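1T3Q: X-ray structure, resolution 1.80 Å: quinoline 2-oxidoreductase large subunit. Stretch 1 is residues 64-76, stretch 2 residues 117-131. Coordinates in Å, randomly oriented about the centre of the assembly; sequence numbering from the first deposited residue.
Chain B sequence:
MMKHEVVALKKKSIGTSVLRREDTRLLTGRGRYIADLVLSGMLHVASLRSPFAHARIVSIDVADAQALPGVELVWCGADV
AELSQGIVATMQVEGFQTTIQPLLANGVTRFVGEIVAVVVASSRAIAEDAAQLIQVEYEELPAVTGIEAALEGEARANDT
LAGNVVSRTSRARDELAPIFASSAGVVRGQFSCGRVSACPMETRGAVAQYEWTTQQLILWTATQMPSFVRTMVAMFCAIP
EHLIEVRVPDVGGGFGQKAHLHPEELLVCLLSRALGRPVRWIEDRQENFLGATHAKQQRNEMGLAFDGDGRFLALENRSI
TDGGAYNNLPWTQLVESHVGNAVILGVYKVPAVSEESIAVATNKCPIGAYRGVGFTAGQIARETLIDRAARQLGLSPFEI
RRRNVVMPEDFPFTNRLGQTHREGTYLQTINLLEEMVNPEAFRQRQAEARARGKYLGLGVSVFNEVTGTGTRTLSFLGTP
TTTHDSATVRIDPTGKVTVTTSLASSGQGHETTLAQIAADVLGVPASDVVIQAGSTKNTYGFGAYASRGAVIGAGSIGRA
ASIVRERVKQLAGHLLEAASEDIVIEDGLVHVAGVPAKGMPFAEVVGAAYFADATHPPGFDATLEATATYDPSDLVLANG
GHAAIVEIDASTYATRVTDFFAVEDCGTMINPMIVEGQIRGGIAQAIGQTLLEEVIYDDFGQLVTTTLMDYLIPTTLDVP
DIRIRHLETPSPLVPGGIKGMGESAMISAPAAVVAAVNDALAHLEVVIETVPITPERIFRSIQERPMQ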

# COMPACT_ATOMS: atom_id res chain seq x y z
N ASP B 64 0.35 2.28 36.79
CA ASP B 64 1.79 2.22 36.54
C ASP B 64 2.10 1.87 35.09
O ASP B 64 3.04 2.41 34.50
CB ASP B 64 2.44 1.19 37.46
CG ASP B 64 2.50 1.65 38.90
OD1 ASP B 64 2.91 0.84 39.76
OD2 ASP B 64 2.15 2.82 39.17
N ALA B 65 1.30 0.97 34.52
CA ALA B 65 1.49 0.56 33.14
C ALA B 65 1.23 1.73 32.20
O ALA B 65 1.98 1.95 31.24
CB ALA B 65 0.56 -0.61 32.82
N GLN B 66 0.18 2.49 32.47
CA GLN B 66 -0.17 3.64 31.64
C GLN B 66 0.89 4.74 31.67
O GLN B 66 1.08 5.46 30.70
CB GLN B 66 -1.50 4.24 32.07
CG GLN B 66 -2.70 3.33 31.90
CD GLN B 66 -3.97 3.94 32.48
OE1 GLN B 66 -4.00 4.34 33.65
NE2 GLN B 66 -5.02 4.03 31.67
N ALA B 67 1.58 4.85 32.81
CA ALA B 67 2.60 5.88 32.98
C ALA B 67 3.96 5.55 32.37
O ALA B 67 4.74 6.45 32.07
CB ALA B 67 2.76 6.20 34.45
N LEU B 68 4.24 4.26 32.19
CA LEU B 68 5.53 3.87 31.62
C LEU B 68 5.75 4.57 30.28
O LEU B 68 4.88 4.55 29.41
CB LEU B 68 5.58 2.36 31.42
CG LEU B 68 6.96 1.81 31.04
CD1 LEU B 68 7.87 1.88 32.24
CD2 LEU B 68 6.83 0.37 30.56
N PRO B 69 6.92 5.20 30.10
CA PRO B 69 7.19 5.88 28.83
C PRO B 69 7.06 4.94 27.63
O PRO B 69 7.46 3.78 27.69
CB PRO B 69 8.60 6.43 29.01
CG PRO B 69 9.17 5.61 30.13
CD PRO B 69 8.02 5.42 31.05
N GLY B 70 6.49 5.46 26.55
CA GLY B 70 6.30 4.66 25.35
C GLY B 70 4.91 4.05 25.27
O GLY B 70 4.47 3.66 24.19
N VAL B 71 4.23 3.97 26.41
CA VAL B 71 2.89 3.40 26.44
C VAL B 71 1.85 4.45 26.06
O VAL B 71 1.87 5.57 26.57
CB VAL B 71 2.54 2.85 27.83
CG1 VAL B 71 1.10 2.35 27.84
CG2 VAL B 71 3.50 1.73 28.20
N GLU B 72 0.95 4.08 25.16
CA GLU B 72 -0.08 4.99 24.69
C GLU B 72 -1.47 4.63 25.20
O GLU B 72 -2.37 5.47 25.22
CB GLU B 72 -0.09 5.01 23.16
CG GLU B 72 1.20 5.51 22.55
CD GLU B 72 1.43 6.98 22.80
OE1 GLU B 72 2.60 7.40 22.85
OE2 GLU B 72 0.44 7.72 22.94
N LEU B 73 -1.64 3.39 25.62
CA LEU B 73 -2.95 2.96 26.07
C LEU B 73 -2.95 1.61 26.76
O LEU B 73 -2.16 0.73 26.42
CB LEU B 73 -3.88 2.92 24.85
CG LEU B 73 -5.32 2.37 24.91
CD1 LEU B 73 -6.04 2.75 23.63
CD2 LEU B 73 -5.31 0.86 25.09
N VAL B 74 -3.84 1.45 27.73
CA VAL B 74 -4.00 0.19 28.44
C VAL B 74 -5.49 -0.01 28.67
O VAL B 74 -6.15 0.82 29.28
CB VAL B 74 -3.28 0.19 29.80
CG1 VAL B 74 -3.49 -1.15 30.49
CG2 VAL B 74 -1.79 0.44 29.61
N TRP B 75 -6.03 -1.12 28.16
CA TRP B 75 -7.45 -1.42 28.30
C TRP B 75 -7.69 -2.69 29.10
O TRP B 75 -6.89 -3.62 29.07
CB TRP B 75 -8.11 -1.63 26.93
CG TRP B 75 -8.51 -0.40 26.18
CD1 TRP B 75 -8.46 0.90 26.62
CD2 TRP B 75 -9.05 -0.35 24.86
NE1 TRP B 75 -8.94 1.74 25.65
CE2 TRP B 75 -9.31 1.00 24.56
CE3 TRP B 75 -9.34 -1.33 23.89
CZ2 TRP B 75 -9.84 1.41 23.33
CZ3 TRP B 75 -9.87 -0.92 22.67
CH2 TRP B 75 -10.12 0.44 22.40
N CYS B 76 -8.80 -2.71 29.84
CA CYS B 76 -9.18 -3.90 30.59
C CYS B 76 -10.52 -4.32 29.98
O CYS B 76 -11.01 -3.68 29.05
CB CYS B 76 -9.32 -3.59 32.08
SG CYS B 76 -10.61 -2.43 32.52
N ALA B 117 -6.16 -7.93 29.78
CA ALA B 117 -5.75 -6.56 29.54
C ALA B 117 -4.82 -6.47 28.35
O ALA B 117 -4.07 -7.41 28.07
CB ALA B 117 -5.05 -5.99 30.78
N VAL B 118 -4.88 -5.35 27.63
CA VAL B 118 -4.01 -5.14 26.49
C VAL B 118 -3.29 -3.80 26.63
O VAL B 118 -3.83 -2.83 27.17
CB VAL B 118 -4.78 -5.15 25.14
CG1 VAL B 118 -5.27 -6.55 24.85
CG2 VAL B 118 -5.94 -4.16 25.19
N VAL B 119 -2.05 -3.77 26.15
CA VAL B 119 -1.25 -2.56 26.21
C VAL B 119 -0.75 -2.22 24.81
O VAL B 119 -0.29 -3.10 24.08
CB VAL B 119 -0.01 -2.76 27.11
CG1 VAL B 119 0.86 -1.50 27.07
CG2 VAL B 119 -0.44 -3.08 28.55
N VAL B 120 -0.88 -0.96 24.43
CA VAL B 120 -0.39 -0.51 23.14
C VAL B 120 0.77 0.44 23.45
O VAL B 120 0.63 1.38 24.23
CB VAL B 120 -1.47 0.24 22.34
CG1 VAL B 120 -0.87 0.81 21.06
CG2 VAL B 120 -2.60 -0.73 21.99
N ALA B 121 1.93 0.17 22.85
CA ALA B 121 3.10 1.00 23.10
C ALA B 121 3.97 1.18 21.85
O ALA B 121 3.68 0.61 20.80
CB ALA B 121 3.93 0.39 24.23
N SER B 122 5.02 1.98 21.99
CA SER B 122 5.93 2.28 20.88
C SER B 122 6.65 1.06 20.31
O SER B 122 7.10 1.08 19.16
CB SER B 122 6.97 3.31 21.34
OG SER B 122 7.70 2.81 22.44
N SER B 123 6.77 0.01 21.11
CA SER B 123 7.41 -1.22 20.66
C SER B 123 6.78 -2.39 21.39
O SER B 123 6.16 -2.20 22.45
CB SER B 123 8.91 -1.20 20.97
OG SER B 123 9.16 -1.51 22.33
N ARG B 124 6.91 -3.58 20.83
CA ARG B 124 6.36 -4.78 21.45
C ARG B 124 7.04 -5.03 22.80
O ARG B 124 6.39 -5.42 23.77
CB ARG B 124 6.54 -5.98 20.52
CG ARG B 124 6.27 -7.33 21.15
CD ARG B 124 4.82 -7.54 21.54
NE ARG B 124 4.65 -8.87 22.10
CZ ARG B 124 3.66 -9.71 21.79
NH1 ARG B 124 2.74 -9.36 20.91
NH2 ARG B 124 3.62 -10.91 22.34
N ALA B 125 8.35 -4.80 22.86
CA ALA B 125 9.10 -5.02 24.09
C ALA B 125 8.59 -4.12 25.22
O ALA B 125 8.43 -4.58 26.36
CB ALA B 125 10.58 -4.78 23.86
N ILE B 126 8.35 -2.86 24.91
CA ILE B 126 7.86 -1.91 25.91
C ILE B 126 6.43 -2.24 26.31
O ILE B 126 6.05 -2.06 27.47
CB ILE B 126 7.95 -0.46 25.39
CG1 ILE B 126 9.42 -0.05 25.24
CG2 ILE B 126 7.23 0.50 26.35
CD1 ILE B 126 9.63 1.35 24.69
N ALA B 127 5.62 -2.72 25.36
CA ALA B 127 4.24 -3.07 25.68
C ALA B 127 4.28 -4.22 26.68
O ALA B 127 3.47 -4.27 27.61
CB ALA B 127 3.49 -3.50 24.42
N GLU B 128 5.23 -5.13 26.49
CA GLU B 128 5.37 -6.26 27.40
C GLU B 128 5.87 -5.77 28.75
O GLU B 128 5.43 -6.26 29.79
CB GLU B 128 6.32 -7.31 26.83
CG GLU B 128 5.73 -8.12 25.67
CD GLU B 128 6.69 -9.16 25.11
OE1 GLU B 128 6.27 -9.94 24.23
OE2 GLU B 128 7.86 -9.19 25.55
N ASP B 129 6.80 -4.82 28.75
CA ASP B 129 7.31 -4.28 30.00
C ASP B 129 6.12 -3.75 30.81
O ASP B 129 5.96 -4.08 31.98
CB ASP B 129 8.29 -3.12 29.78
CG ASP B 129 9.59 -3.55 29.12
OD1 ASP B 129 10.00 -4.72 29.27
OD2 ASP B 129 10.23 -2.69 28.48
N ALA B 130 5.30 -2.92 30.17
CA ALA B 130 4.14 -2.32 30.82
C ALA B 130 3.11 -3.34 31.28
O ALA B 130 2.50 -3.18 32.34
CB ALA B 130 3.48 -1.31 29.88
N ALA B 131 2.91 -4.39 30.49
CA ALA B 131 1.95 -5.43 30.85
C ALA B 131 2.34 -6.06 32.19
O ALA B 131 1.48 -6.42 32.99
CB ALA B 131 1.88 -6.50 29.76

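Two helix-and-strand segments can pack by pairing their strands through the backbone and their helices through small side chains, and this pair from quinoline 2-oxidoreductase illustrates the principle. Stretch 1 begins in a helix, where Ala65 points toward the other helix and brings its CB within 3.3 Å of Ala130 O. Alanine facing alanine lets the backbones approach closely, with Ala65 CA and Ala130 CA 4.5 Å apart. Asp64, Gln66 and Ala67 make no contact and remain exposed. As the helix ends, Leu68 reaches across, its CD2 lying 3.8 Å from Ala130 CB and 4.2 Å from Ile126 CG2.

A type II turn from Leu68 to Val71 then redirects the chain. Gly70 suits it doubly: its backbone angles would jam a CB against the preceding carbonyl, and that CB would also clash with Ser122 OG. Gly70 O accepts from Ser122 N at 2.8 Å, just ahead of the antiparallel ladder, whose first pair is Val71 with Ala121.

Val71 joins sheet to helix. Val71 CG2 packs 3.5 Å from Ala130 CB, while Val71 CG1 meets Val119 CG1 at 3.9 Å. A beta bulge follows, in which Val120 O accepts from Glu72 N at 2.9 Å and, weakly, from Leu73 N at 3.3 Å. The carboxylate end of Glu72 leads away from the contact, as befits an exposed position.

Beyond the bulge, regular pairing resumes. Leu73 O accepts from Val120 N at 2.9 Å, and the side chains of this pair share one face of the sheet with Trp75 and Val118. Val74 turns to the other face, where its CG2 lies 3.9 Å from Val119 CG2; both branched valines are buried. Trp75 and Val118 exchange two backbone bonds, N to O in each direction, both 3.0 Å. Trp75 CB packs 3.8 Å from Val118 CG2, but its indole leads away.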